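Local atomic coordinates of aldolase (Klebsiella pneumoniae, PDB entry 6VOQ), a protein that belongs to the class II aldolase and adducin family, binds a zinc ion and is probably an enzyme of the FucA aldolase type. Residues 124-136 with 146-160. Sequence-based numbering, arbitrary orientation.
Sequences MRVGDVPVVPYYR and LAGLAPRYNAFLLAN
Pro130 lies against Tyr153, its CG over one face of the phenol ring, 3.9 Å from the centroid, a CH-pi contact. Tyr153 CG lies anti to the carbonyl carbon (chi1 -60°), which brings the ring up to the proline. Pro130 CG also meets Phe156 CD1, at the edge of the phenyl ring. Val132 CG2 reaches Leu149 CD1 at 3.7 Å, while the Leu158 side chain lies alongside Val132, pointing the same way, with CD2 against CB. CG1 of Val132 is anti to N (chi1 172°), leaving CG2 as the branch that meets the helix.

Along and just beyond strands 131-132 and 155-158, which run parallel, Leu157 N bonds to Pro130 O (2.9 Å), Val132 N to Leu157 O and Ala159 N to Val132 O. Asn154 ND2 donates to Val126 O at 2.9 Å, bent to 140° at the hydrogen. A water also donates to Val126 O and to Asp128 O and accepts from Asn154 N. Asn160 OD1 sits 3.3 Å from Tyr134 CB; its ND2 bonds to Arg196 O of a second subunit.

Helix 140-149 completes this beta-alpha-beta unit. The contact is thus apolar where Pro130 and Val132 meet that helix, on the sheet face carrying Val132 and Leu158, while direct and water-mediated polar bonds tie loop 126-128 to Asn154.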
loop_
_atom_site.group_PDB
_atom_site.type_symbol
_atom_site.label_atom_id
_atom_site.label_comp_id
_atom_site.label_asym_id
_atom_site.label_seq_id
_atom_site.Cartn_x
_atom_site.Cartn_y
_atom_site.Cartn_z
ATOM N N MET A 124 10.299 7.094 -23.196
ATOM C CA MET A 124 10.084 6.202 -24.325
ATOM C C MET A 124 8.613 6.112 -24.671
ATOM O O MET A 124 8.239 6.174 -25.848
ATOM C CB MET A 124 10.638 4.810 -24.019
ATOM C CG MET A 124 12.131 4.790 -23.766
ATOM S SD MET A 124 12.716 3.186 -23.216
ATOM C CE MET A 124 12.331 2.202 -24.657
ATOM N N ARG A 125 7.762 5.973 -23.658
ATOM C CA ARG A 125 6.375 5.625 -23.894
ATOM C C ARG A 125 5.438 6.817 -23.845
ATOM O O ARG A 125 4.363 6.756 -24.449
ATOM C CB ARG A 125 5.921 4.568 -22.882
ATOM C CG ARG A 125 6.897 3.406 -22.782
ATOM C CD ARG A 125 6.649 2.547 -21.553
ATOM N NE ARG A 125 5.470 1.707 -21.720
ATOM C CZ ARG A 125 4.326 1.904 -21.079
ATOM N NH1 ARG A 125 4.211 2.916 -20.230
ATOM N NH2 ARG A 125 3.298 1.092 -21.291
ATOM N N VAL A 126 5.816 7.902 -23.174
ATOM C CA VAL A 126 4.878 9.003 -23.007
ATOM C C VAL A 126 5.449 10.260 -23.642
ATOM O O VAL A 126 4.795 10.897 -24.476
ATOM C CB VAL A 126 4.531 9.226 -21.521
ATOM C CG1 VAL A 126 3.448 10.261 -21.394
ATOM C CG2 VAL A 126 4.068 7.920 -20.887
ATOM N N GLY A 127 6.671 10.613 -23.270
ATOM C CA GLY A 127 7.263 11.872 -23.674
ATOM C C GLY A 127 7.059 12.940 -22.619
ATOM O O GLY A 127 6.812 12.655 -21.448
ATOM N N ASP A 128 7.147 14.195 -23.057
ATOM C CA ASP A 128 6.976 15.309 -22.138
ATOM C C ASP A 128 5.538 15.386 -21.650
ATOM O O ASP A 128 4.598 14.988 -22.345
ATOM C CB ASP A 128 7.356 16.633 -22.799
ATOM C CG ASP A 128 8.848 16.768 -23.028
ATOM O OD1 ASP A 128 9.587 15.796 -22.767
ATOM O OD2 ASP A 128 9.282 17.842 -23.496
ATOM N N VAL A 129 5.379 15.927 -20.446
ATOM C CA VAL A 129 4.076 16.072 -19.813
ATOM C C VAL A 129 3.807 17.544 -19.513
ATOM O O VAL A 129 4.383 18.100 -18.570
ATOM C CB VAL A 129 3.985 15.220 -18.538
ATOM C CG1 VAL A 129 2.602 15.349 -17.938
ATOM C CG2 VAL A 129 4.312 13.744 -18.852
ATOM N N PRO A 130 2.941 18.207 -20.275
ATOM C CA PRO A 130 2.605 19.604 -19.987
ATOM C C PRO A 130 1.671 19.731 -18.788
ATOM O O PRO A 130 1.076 18.765 -18.306
ATOM C CB PRO A 130 1.914 20.069 -21.270
ATOM C CG PRO A 130 1.283 18.832 -21.802
ATOM C CD PRO A 130 2.222 17.701 -21.458
ATOM N N VAL A 131 1.544 20.963 -18.311
ATOM C CA VAL A 131 0.739 21.264 -17.139
ATOM C C VAL A 131 -0.364 22.220 -17.555
ATOM O O VAL A 131 -0.099 23.241 -18.198
ATOM C CB VAL A 131 1.585 21.861 -16.003
ATOM C CG1 VAL A 131 0.702 22.197 -14.815
ATOM C CG2 VAL A 131 2.687 20.873 -15.603
ATOM N N VAL A 132 -1.597 21.871 -17.214
ATOM C CA VAL A 132 -2.740 22.738 -17.457
ATOM C C VAL A 132 -2.974 23.519 -16.174
ATOM O O VAL A 132 -2.960 22.919 -15.091
ATOM C CB VAL A 132 -3.985 21.938 -17.865
ATOM C CG1 VAL A 132 -5.195 22.859 -17.912
ATOM C CG2 VAL A 132 -3.748 21.234 -19.200
ATOM N N PRO A 133 -3.149 24.838 -16.240
ATOM C CA PRO A 133 -3.450 25.603 -15.028
ATOM C C PRO A 133 -4.695 25.077 -14.330
ATOM O O PRO A 133 -5.534 24.387 -14.918
ATOM C CB PRO A 133 -3.655 27.030 -15.547
ATOM C CG PRO A 133 -2.884 27.083 -16.815
ATOM C CD PRO A 133 -2.990 25.710 -17.416
ATOM N N TYR A 134 -4.783 25.377 -13.036
ATOM C CA TYR A 134 -5.966 24.995 -12.284
ATOM C C TYR A 134 -7.141 25.867 -12.693
ATOM O O TYR A 134 -7.013 27.090 -12.827
ATOM C CB TYR A 134 -5.754 25.127 -10.778
ATOM C CG TYR A 134 -7.078 25.011 -10.062
ATOM C CD1 TYR A 134 -7.681 23.770 -9.893
ATOM C CD2 TYR A 134 -7.769 26.141 -9.632
ATOM C CE1 TYR A 134 -8.915 23.646 -9.281
ATOM C CE2 TYR A 134 -9.012 26.029 -9.025
ATOM C CZ TYR A 134 -9.574 24.771 -8.844
ATOM O OH TYR A 134 -10.803 24.632 -8.239
ATOM N N TYR A 135 -8.292 25.226 -12.873
ATOM C CA TYR A 135 -9.560 25.899 -13.105
ATOM C C TYR A 135 -10.641 25.145 -12.352
ATOM O O TYR A 135 -10.558 23.929 -12.175
ATOM C CB TYR A 135 -9.934 25.947 -14.593
ATOM C CG TYR A 135 -8.958 26.683 -15.476
ATOM C CD1 TYR A 135 -8.820 28.062 -15.388
ATOM C CD2 TYR A 135 -8.195 25.999 -16.424
ATOM C CE1 TYR A 135 -7.933 28.745 -16.208
ATOM C CE2 TYR A 135 -7.304 26.673 -17.250
ATOM C CZ TYR A 135 -7.178 28.046 -17.136
ATOM O OH TYR A 135 -6.305 28.727 -17.951
ATOM N N ARG A 136 -11.667 25.878 -11.939
ATOM C CA ARG A 136 -12.823 25.273 -11.295
ATOM C C ARG A 136 -13.275 24.042 -12.077
ATOM O O ARG A 136 -13.321 24.077 -13.313
ATOM C CB ARG A 136 -13.966 26.293 -11.209
ATOM C CG ARG A 136 -15.047 25.930 -10.227
ATOM C CD ARG A 136 -16.400 26.213 -10.811
ATOM N NE ARG A 136 -17.409 26.456 -9.785
ATOM C CZ ARG A 136 -18.014 25.496 -9.094
ATOM N NH1 ARG A 136 -17.711 24.219 -9.312
ATOM N NH2 ARG A 136 -18.927 25.812 -8.185
ATOM N N LEU A 146 -6.566 21.270 -23.080
ATOM C CA LEU A 146 -6.274 19.917 -23.537
ATOM C C LEU A 146 -6.364 19.797 -25.056
ATOM O O LEU A 146 -5.511 19.159 -25.684
ATOM C CB LEU A 146 -7.216 18.932 -22.856
ATOM C CG LEU A 146 -6.863 18.706 -21.382
ATOM C CD1 LEU A 146 -7.722 17.593 -20.786
ATOM C CD2 LEU A 146 -5.402 18.368 -21.261
ATOM N N ALA A 147 -7.381 20.407 -25.669
ATOM C CA ALA A 147 -7.473 20.354 -27.125
ATOM C C ALA A 147 -6.230 20.948 -27.781
ATOM O O ALA A 147 -5.744 20.425 -28.789
ATOM C CB ALA A 147 -8.730 21.077 -27.603
ATOM N N GLY A 148 -5.697 22.037 -27.221
ATOM C CA GLY A 148 -4.518 22.651 -27.802
ATOM C C GLY A 148 -3.246 21.864 -27.574
ATOM O O GLY A 148 -2.322 21.928 -28.392
ATOM N N LEU A 149 -3.171 21.117 -26.473
ATOM C CA LEU A 149 -1.995 20.319 -26.161
ATOM C C LEU A 149 -2.035 18.942 -26.804
ATOM O O LEU A 149 -0.982 18.376 -27.107
ATOM C CB LEU A 149 -1.855 20.167 -24.643
ATOM C CG LEU A 149 -1.563 21.452 -23.864
ATOM C CD1 LEU A 149 -1.816 21.230 -22.386
ATOM C CD2 LEU A 149 -0.141 21.968 -24.104
ATOM N N ALA A 150 -3.232 18.410 -27.039
ATOM C CA ALA A 150 -3.368 17.030 -27.498
ATOM C C ALA A 150 -2.574 16.675 -28.756
ATOM O O ALA A 150 -2.139 15.515 -28.858
ATOM C CB ALA A 150 -4.854 16.712 -27.704
ATOM N N PRO A 151 -2.367 17.560 -29.738
ATOM C CA PRO A 151 -1.612 17.127 -30.927
ATOM C C PRO A 151 -0.143 16.885 -30.664
ATOM O O PRO A 151 0.519 16.261 -31.501
ATOM C CB PRO A 151 -1.806 18.281 -31.915
ATOM C CG PRO A 151 -3.009 18.985 -31.446
ATOM C CD PRO A 151 -2.968 18.885 -29.956
ATOM N N ARG A 152 0.393 17.351 -29.538
ATOM C CA ARG A 152 1.815 17.242 -29.282
ATOM C C ARG A 152 2.165 16.424 -28.044
ATOM O O ARG A 152 3.336 16.063 -27.873
ATOM C CB ARG A 152 2.432 18.645 -29.173
ATOM C CG ARG A 152 2.474 19.388 -30.510
ATOM C CD ARG A 152 2.701 20.890 -30.341
ATOM N NE ARG A 152 1.545 21.536 -29.723
ATOM C CZ ARG A 152 1.592 22.238 -28.594
ATOM N NH1 ARG A 152 2.745 22.402 -27.953
ATOM N NH2 ARG A 152 0.486 22.786 -28.111
ATOM N N TYR A 153 1.201 16.097 -27.194
ATOM C CA TYR A 153 1.518 15.440 -25.936
ATOM C C TYR A 153 0.581 14.268 -25.710
ATOM O O TYR A 153 -0.612 14.351 -26.007
ATOM C CB TYR A 153 1.439 16.430 -24.773
ATOM C CG TYR A 153 2.388 17.587 -24.935
ATOM C CD1 TYR A 153 3.738 17.444 -24.641
ATOM C CD2 TYR A 153 1.945 18.817 -25.392
ATOM C CE1 TYR A 153 4.621 18.494 -24.793
ATOM C CE2 TYR A 153 2.822 19.879 -25.544
ATOM C CZ TYR A 153 4.160 19.708 -25.240
ATOM O OH TYR A 153 5.044 20.745 -25.385
ATOM N N ASN A 154 1.126 13.177 -25.176
ATOM C CA ASN A 154 0.339 11.979 -24.932
ATOM C C ASN A 154 -0.211 11.893 -23.518
ATOM O O ASN A 154 -1.002 10.986 -23.235
ATOM C CB ASN A 154 1.183 10.749 -25.236
ATOM C CG ASN A 154 1.793 10.820 -26.604
ATOM O OD1 ASN A 154 1.127 11.206 -27.566
ATOM N ND2 ASN A 154 3.065 10.471 -26.706
ATOM N N ALA A 155 0.180 12.805 -22.636
ATOM C CA ALA A 155 -0.349 12.860 -21.285
ATOM C C ALA A 155 -0.275 14.306 -20.815
ATOM O O ALA A 155 0.452 15.124 -21.379
ATOM C CB ALA A 155 0.413 11.924 -20.343
ATOM N N PHE A 156 -1.061 14.622 -19.789
ATOM C CA PHE A 156 -1.258 15.994 -19.346
ATOM C C PHE A 156 -1.466 16.008 -17.843
ATOM O O PHE A 156 -2.157 15.143 -17.298
ATOM C CB PHE A 156 -2.476 16.655 -20.018
ATOM C CG PHE A 156 -2.668 16.274 -21.450
ATOM C CD1 PHE A 156 -2.011 16.964 -22.452
ATOM C CD2 PHE A 156 -3.524 15.237 -21.801
ATOM C CE1 PHE A 156 -2.187 16.623 -23.778
ATOM C CE2 PHE A 156 -3.697 14.889 -23.121
ATOM C CZ PHE A 156 -3.029 15.582 -24.112
ATOM N N LEU A 157 -0.893 17.001 -17.177
ATOM C CA LEU A 157 -1.083 17.154 -15.741
ATOM C C LEU A 157 -1.962 18.376 -15.521
ATOM O O LEU A 157 -1.548 19.504 -15.816
ATOM C CB LEU A 157 0.250 17.272 -15.015
ATOM C CG LEU A 157 0.240 17.190 -13.488
ATOM C CD1 LEU A 157 -0.400 15.908 -13.008
ATOM C CD2 LEU A 157 1.651 17.291 -12.949
ATOM N N LEU A 158 -3.182 18.139 -15.033
ATOM C CA LEU A 158 -4.078 19.213 -14.623
ATOM C C LEU A 158 -3.670 19.687 -13.235
ATOM O O LEU A 158 -3.735 18.919 -12.271
ATOM C CB LEU A 158 -5.528 18.737 -14.611
ATOM C CG LEU A 158 -6.083 18.047 -15.848
ATOM C CD1 LEU A 158 -7.557 17.775 -15.616
ATOM C CD2 LEU A 158 -5.896 18.893 -17.083
ATOM N N ALA A 159 -3.221 20.934 -13.142
ATOM C CA ALA A 159 -2.743 21.461 -11.873
ATOM C C ALA A 159 -3.832 21.358 -10.812
ATOM O O ALA A 159 -5.017 21.514 -11.108
ATOM C CB ALA A 159 -2.297 22.911 -12.048
ATOM N N ASN A 160 -3.420 21.069 -9.575
ATOM C CA ASN A 160 -4.341 20.933 -8.442
ATOM C C ASN A 160 -5.467 19.948 -8.745
ATOM O O ASN A 160 -6.626 20.170 -8.395
ATOM C CB ASN A 160 -4.930 22.281 -8.033
ATOM C CG ASN A 160 -3.883 23.293 -7.690
ATOM O OD1 ASN A 160 -3.499 24.121 -8.523
ATOM N ND2 ASN A 160 -3.408 23.247 -6.456
HETATM O O HOH W 1 3.780 13.519 -24.357
HETATM O O HOH W 2 7.578 20.085 -24.093
HETATM O O HOH W 3 -6.501 21.947 -13.543
#